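Local coordinates for Rab5 protein, putative (Plasmodium falciparum, PDB 3CLV) that is a putative Rab5 of the Ras family of P-loop proteins, a fold that here holds guanosine-5'-diphosphate, at residues 150-155 and 176-181. Sequence-based numbering, arbitrary orientation.
Sequences IILVAN and NNLLFI. With GDP (guanosine-5'-diphosphate), chain D.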
ATOM      1  N   ILE A 150      -6.340  -1.766 -15.831  1.00 15.24           N
ATOM      2  CA  ILE A 150      -5.784  -3.122 -15.935  1.00 14.42           C
ATOM      3  C   ILE A 150      -5.188  -3.339 -17.323  1.00 14.58           C
ATOM      4  O   ILE A 150      -5.843  -3.083 -18.342  1.00 15.23           O
ATOM      5  CB  ILE A 150      -6.836  -4.217 -15.656  1.00 13.87           C
ATOM      6  CG1 ILE A 150      -7.452  -4.043 -14.257  1.00 14.04           C
ATOM      7  CG2 ILE A 150      -6.224  -5.616 -15.825  1.00 13.92           C
ATOM      8  CD1 ILE A 150      -8.771  -4.801 -14.105  1.00 14.46           C
ATOM      9  N   ILE A 151      -3.941  -3.799 -17.333  1.00 13.73           N
ATOM     10  CA  ILE A 151      -3.274  -4.241 -18.546  1.00 14.05           C
ATOM     11  C   ILE A 151      -2.928  -5.732 -18.444  1.00 14.41           C
ATOM     12  O   ILE A 151      -2.269  -6.182 -17.484  1.00 14.47           O
ATOM     13  CB  ILE A 151      -2.073  -3.339 -18.931  1.00 13.31           C
ATOM     14  CG1 ILE A 151      -1.478  -3.754 -20.287  1.00 14.97           C
ATOM     15  CG2 ILE A 151      -0.999  -3.259 -17.791  1.00 12.98           C
ATOM     16  CD1 ILE A 151      -0.786  -2.547 -20.992  1.00 16.78           C
ATOM     17  N   LEU A 152      -3.423  -6.491 -19.418  1.00 14.20           N
ATOM     18  CA  LEU A 152      -3.167  -7.917 -19.477  1.00 15.10           C
ATOM     19  C   LEU A 152      -1.932  -8.077 -20.343  1.00 15.44           C
ATOM     20  O   LEU A 152      -1.873  -7.541 -21.456  1.00 15.17           O
ATOM     21  CB  LEU A 152      -4.375  -8.663 -20.048  1.00 15.11           C
ATOM     22  CG  LEU A 152      -4.235 -10.165 -20.269  1.00 16.52           C
ATOM     23  CD1 LEU A 152      -4.117 -10.886 -18.910  1.00 15.72           C
ATOM     24  CD2 LEU A 152      -5.455 -10.688 -21.045  1.00 16.03           C
ATOM     25  N   VAL A 153      -0.925  -8.776 -19.816  1.00 14.96           N
ATOM     26  CA  VAL A 153       0.370  -8.867 -20.508  1.00 14.94           C
ATOM     27  C   VAL A 153       0.639 -10.311 -20.915  1.00 15.18           C
ATOM     28  O   VAL A 153       0.674 -11.218 -20.069  1.00 15.83           O
ATOM     29  CB  VAL A 153       1.562  -8.306 -19.658  1.00 14.22           C
ATOM     30  CG1 VAL A 153       2.935  -8.557 -20.351  1.00 13.97           C
ATOM     31  CG2 VAL A 153       1.380  -6.823 -19.360  1.00 14.29           C
ATOM     32  N   ALA A 154       0.807 -10.513 -22.224  1.00 16.05           N
ATOM     33  CA  ALA A 154       1.180 -11.810 -22.777  1.00 16.71           C
ATOM     34  C   ALA A 154       2.696 -11.846 -22.902  1.00 17.47           C
ATOM     35  O   ALA A 154       3.260 -11.365 -23.894  1.00 18.38           O
ATOM     36  CB  ALA A 154       0.511 -12.027 -24.140  1.00 17.15           C
ATOM     37  N   ASN A 155       3.366 -12.375 -21.877  1.00 16.56           N
ATOM     38  CA  ASN A 155       4.823 -12.418 -21.880  1.00 16.85           C
ATOM     39  C   ASN A 155       5.398 -13.704 -22.523  1.00 17.25           C
ATOM     40  O   ASN A 155       4.711 -14.725 -22.622  1.00 17.63           O
ATOM     41  CB  ASN A 155       5.379 -12.196 -20.460  1.00 15.64           C
ATOM     42  CG  ASN A 155       6.883 -11.896 -20.446  1.00 16.49           C
ATOM     43  OD1 ASN A 155       7.373 -11.044 -21.187  1.00 14.50           O
ATOM     44  ND2 ASN A 155       7.605 -12.561 -19.541  1.00 15.74           N
ATOM     45  N   ASN A 176     -13.586  -7.539 -21.533  1.00 25.36           N
ATOM     46  CA  ASN A 176     -13.438  -7.124 -20.159  1.00 24.34           C
ATOM     47  C   ASN A 176     -12.864  -5.740 -20.045  1.00 23.16           C
ATOM     48  O   ASN A 176     -12.589  -5.285 -18.939  1.00 23.11           O
ATOM     49  CB  ASN A 176     -12.632  -8.157 -19.373  1.00 24.40           C
ATOM     50  CG  ASN A 176     -13.411  -9.440 -19.179  1.00 24.92           C
ATOM     51  OD1 ASN A 176     -14.107  -9.596 -18.183  1.00 27.58           O
ATOM     52  ND2 ASN A 176     -13.359 -10.324 -20.167  1.00 23.90           N
ATOM     53  N   ASN A 177     -12.717  -5.067 -21.191  1.00 22.11           N
ATOM     54  CA  ASN A 177     -12.296  -3.661 -21.220  1.00 21.52           C
ATOM     55  C   ASN A 177     -10.931  -3.464 -20.564  1.00 20.54           C
ATOM     56  O   ASN A 177     -10.743  -2.600 -19.713  1.00 19.95           O
ATOM     57  CB  ASN A 177     -13.355  -2.771 -20.556  1.00 22.55           C
ATOM     58  CG  ASN A 177     -14.747  -3.005 -21.127  1.00 23.54           C
ATOM     59  OD1 ASN A 177     -15.577  -3.653 -20.492  1.00 26.46           O
ATOM     60  ND2 ASN A 177     -14.987  -2.523 -22.345  1.00 21.88           N
ATOM     61  N   LEU A 178      -9.987  -4.300 -20.982  1.00 18.90           N
ATOM     62  CA  LEU A 178      -8.615  -4.265 -20.486  1.00 17.60           C
ATOM     63  C   LEU A 178      -7.742  -3.732 -21.608  1.00 17.44           C
ATOM     64  O   LEU A 178      -8.065  -3.930 -22.804  1.00 17.08           O
ATOM     65  CB  LEU A 178      -8.144  -5.691 -20.149  1.00 17.30           C
ATOM     66  CG  LEU A 178      -9.070  -6.625 -19.369  1.00 16.28           C
ATOM     67  CD1 LEU A 178      -8.424  -7.989 -19.201  1.00 16.21           C
ATOM     68  CD2 LEU A 178      -9.433  -6.031 -18.016  1.00 13.46           C
ATOM     69  N   LEU A 179      -6.664  -3.053 -21.225  1.00 15.82           N
ATOM     70  CA  LEU A 179      -5.512  -2.895 -22.097  1.00 16.19           C
ATOM     71  C   LEU A 179      -4.847  -4.265 -22.304  1.00 15.66           C
ATOM     72  O   LEU A 179      -4.952  -5.169 -21.458  1.00 14.89           O
ATOM     73  CB  LEU A 179      -4.504  -1.890 -21.500  1.00 15.57           C
ATOM     74  CG  LEU A 179      -5.018  -0.462 -21.264  1.00 16.11           C
ATOM     75  CD1 LEU A 179      -3.948   0.387 -20.576  1.00 15.88           C
ATOM     76  CD2 LEU A 179      -5.417   0.180 -22.594  1.00 16.84           C
ATOM     77  N   PHE A 180      -4.237  -4.436 -23.466  1.00 16.29           N
ATOM     78  CA  PHE A 180      -3.549  -5.691 -23.796  1.00 17.02           C
ATOM     79  C   PHE A 180      -2.228  -5.420 -24.531  1.00 17.18           C
ATOM     80  O   PHE A 180      -2.151  -4.552 -25.393  1.00 16.21           O
ATOM     81  CB  PHE A 180      -4.473  -6.627 -24.600  1.00 17.66           C
ATOM     82  CG  PHE A 180      -3.791  -7.880 -25.101  1.00 19.21           C
ATOM     83  CD1 PHE A 180      -3.603  -8.973 -24.251  1.00 19.98           C
ATOM     84  CD2 PHE A 180      -3.344  -7.969 -26.418  1.00 20.49           C
ATOM     85  CE1 PHE A 180      -2.961 -10.137 -24.706  1.00 21.65           C
ATOM     86  CE2 PHE A 180      -2.695  -9.133 -26.888  1.00 22.03           C
ATOM     87  CZ  PHE A 180      -2.515 -10.221 -26.034  1.00 19.96           C
ATOM     88  N   ILE A 181      -1.178  -6.168 -24.179  1.00 18.14           N
ATOM     89  CA  ILE A 181       0.098  -6.038 -24.863  1.00 17.92           C
ATOM     90  C   ILE A 181       0.835  -7.396 -24.869  1.00 18.43           C
ATOM     91  O   ILE A 181       0.677  -8.208 -23.958  1.00 18.37           O
ATOM     92  CB  ILE A 181       0.940  -4.866 -24.269  1.00 18.65           C
ATOM     93  CG1 ILE A 181       2.168  -4.553 -25.145  1.00 17.80           C
ATOM     94  CG2 ILE A 181       1.291  -5.128 -22.770  1.00 16.57           C
ATOM     95  CD1 ILE A 181       2.681  -3.151 -24.986  1.00 17.98           C
TER
HETATM   96  PB  GDP D 211       8.222 -14.485 -12.035  1.00 13.92           P
HETATM   97  O1B GDP D 211       8.828 -13.303 -11.352  1.00 13.89           O
HETATM   98  O2B GDP D 211       8.112 -15.659 -11.088  1.00 15.06           O
HETATM   99  O3B GDP D 211       6.855 -14.199 -12.604  1.00 16.60           O
HETATM  100  O3A GDP D 211       9.116 -14.937 -13.311  1.00 14.52           O
HETATM  101  PA  GDP D 211      10.715 -14.709 -13.484  1.00 14.47           P
HETATM  102  O1A GDP D 211      11.462 -15.275 -12.287  1.00 14.84           O
HETATM  103  O2A GDP D 211      11.079 -13.302 -13.842  1.00 15.27           O
HETATM  104  O5' GDP D 211      11.012 -15.659 -14.746  1.00 16.04           O
HETATM  105  C5' GDP D 211      10.802 -17.076 -14.704  1.00 14.39           C
HETATM  106  C4' GDP D 211      11.656 -17.715 -15.806  1.00 16.00           C
HETATM  107  O4' GDP D 211      11.171 -17.331 -17.095  1.00 15.48           O
HETATM  108  C3' GDP D 211      13.133 -17.334 -15.783  1.00 17.14           C
HETATM  109  O3' GDP D 211      13.832 -18.518 -16.187  1.00 17.66           O
HETATM  110  C2' GDP D 211      13.281 -16.267 -16.870  1.00 17.31           C
HETATM  111  O2' GDP D 211      14.580 -16.212 -17.476  1.00 17.69           O
HETATM  112  C1' GDP D 211      12.227 -16.736 -17.863  1.00 18.64           C
HETATM  113  N9  GDP D 211      11.635 -15.621 -18.608  1.00 19.53           N
HETATM  114  C8  GDP D 211      11.079 -14.509 -18.081  1.00 19.32           C
HETATM  115  N7  GDP D 211      10.627 -13.704 -19.062  1.00 20.06           N
HETATM  116  C5  GDP D 211      10.885 -14.320 -20.238  1.00 19.98           C
HETATM  117  C6  GDP D 211      10.663 -14.023 -21.673  1.00 20.26           C
HETATM  118  O6  GDP D 211      10.095 -12.957 -22.011  1.00 19.45           O
HETATM  119  N1  GDP D 211      11.085 -14.940 -22.585  1.00 19.90           N
HETATM  120  C2  GDP D 211      11.688 -16.107 -22.241  1.00 20.87           C
HETATM  121  N2  GDP D 211      12.066 -16.965 -23.223  1.00 19.39           N
HETATM  122  N3  GDP D 211      11.945 -16.442 -20.937  1.00 20.29           N
HETATM  123  C4  GDP D 211      11.555 -15.595 -19.928  1.00 19.16           C
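The ring of F180, the one aromatic group in this parallel strand pairing, lies obliquely against L152 O and A154 CB. Its CG is anti to the backbone N (chi1 174°), and further out CE1 reaches A154 CB at 4.0 Å while CD1 lies 4.1 Å from L152 CD2. The ring also touches V169 and Q170 of helix 166-175, which packs on this face. L178, at the helix exit, adds to the same apolar layer, its CD2 lying 3.9 Å from I150 CG2. On the opposite face, I181 CG2 meets both I151 CD1 and V153 CG2, with I181 and V153 side by side; helix 191-206 packs on I151 and I181. Between the two layers, the backbones are joined by a ladder of four hydrogen bonds, as in the mixed sheet of the Ras-like P-loop fold. L152 N gives a nearly straight bond to L179 O (2.9 Å), although it stands above the carbonyl plane, and A154 N binds I181 O, also at 2.9 Å. L179 N and I181 N return bonds to I150 O and L152 O, and L152 O also receives a CA-H contact from F180. The ladder thus pairs backbone groups in a largely buried setting, joining outermost strand 179-183 to the strand ending at N155, whose OD1, hydrogen-bonded to T183 OG1 and A185 N, probably fixes how ND2 meets guanosine-5'-diphosphate N7 (3.3 Å).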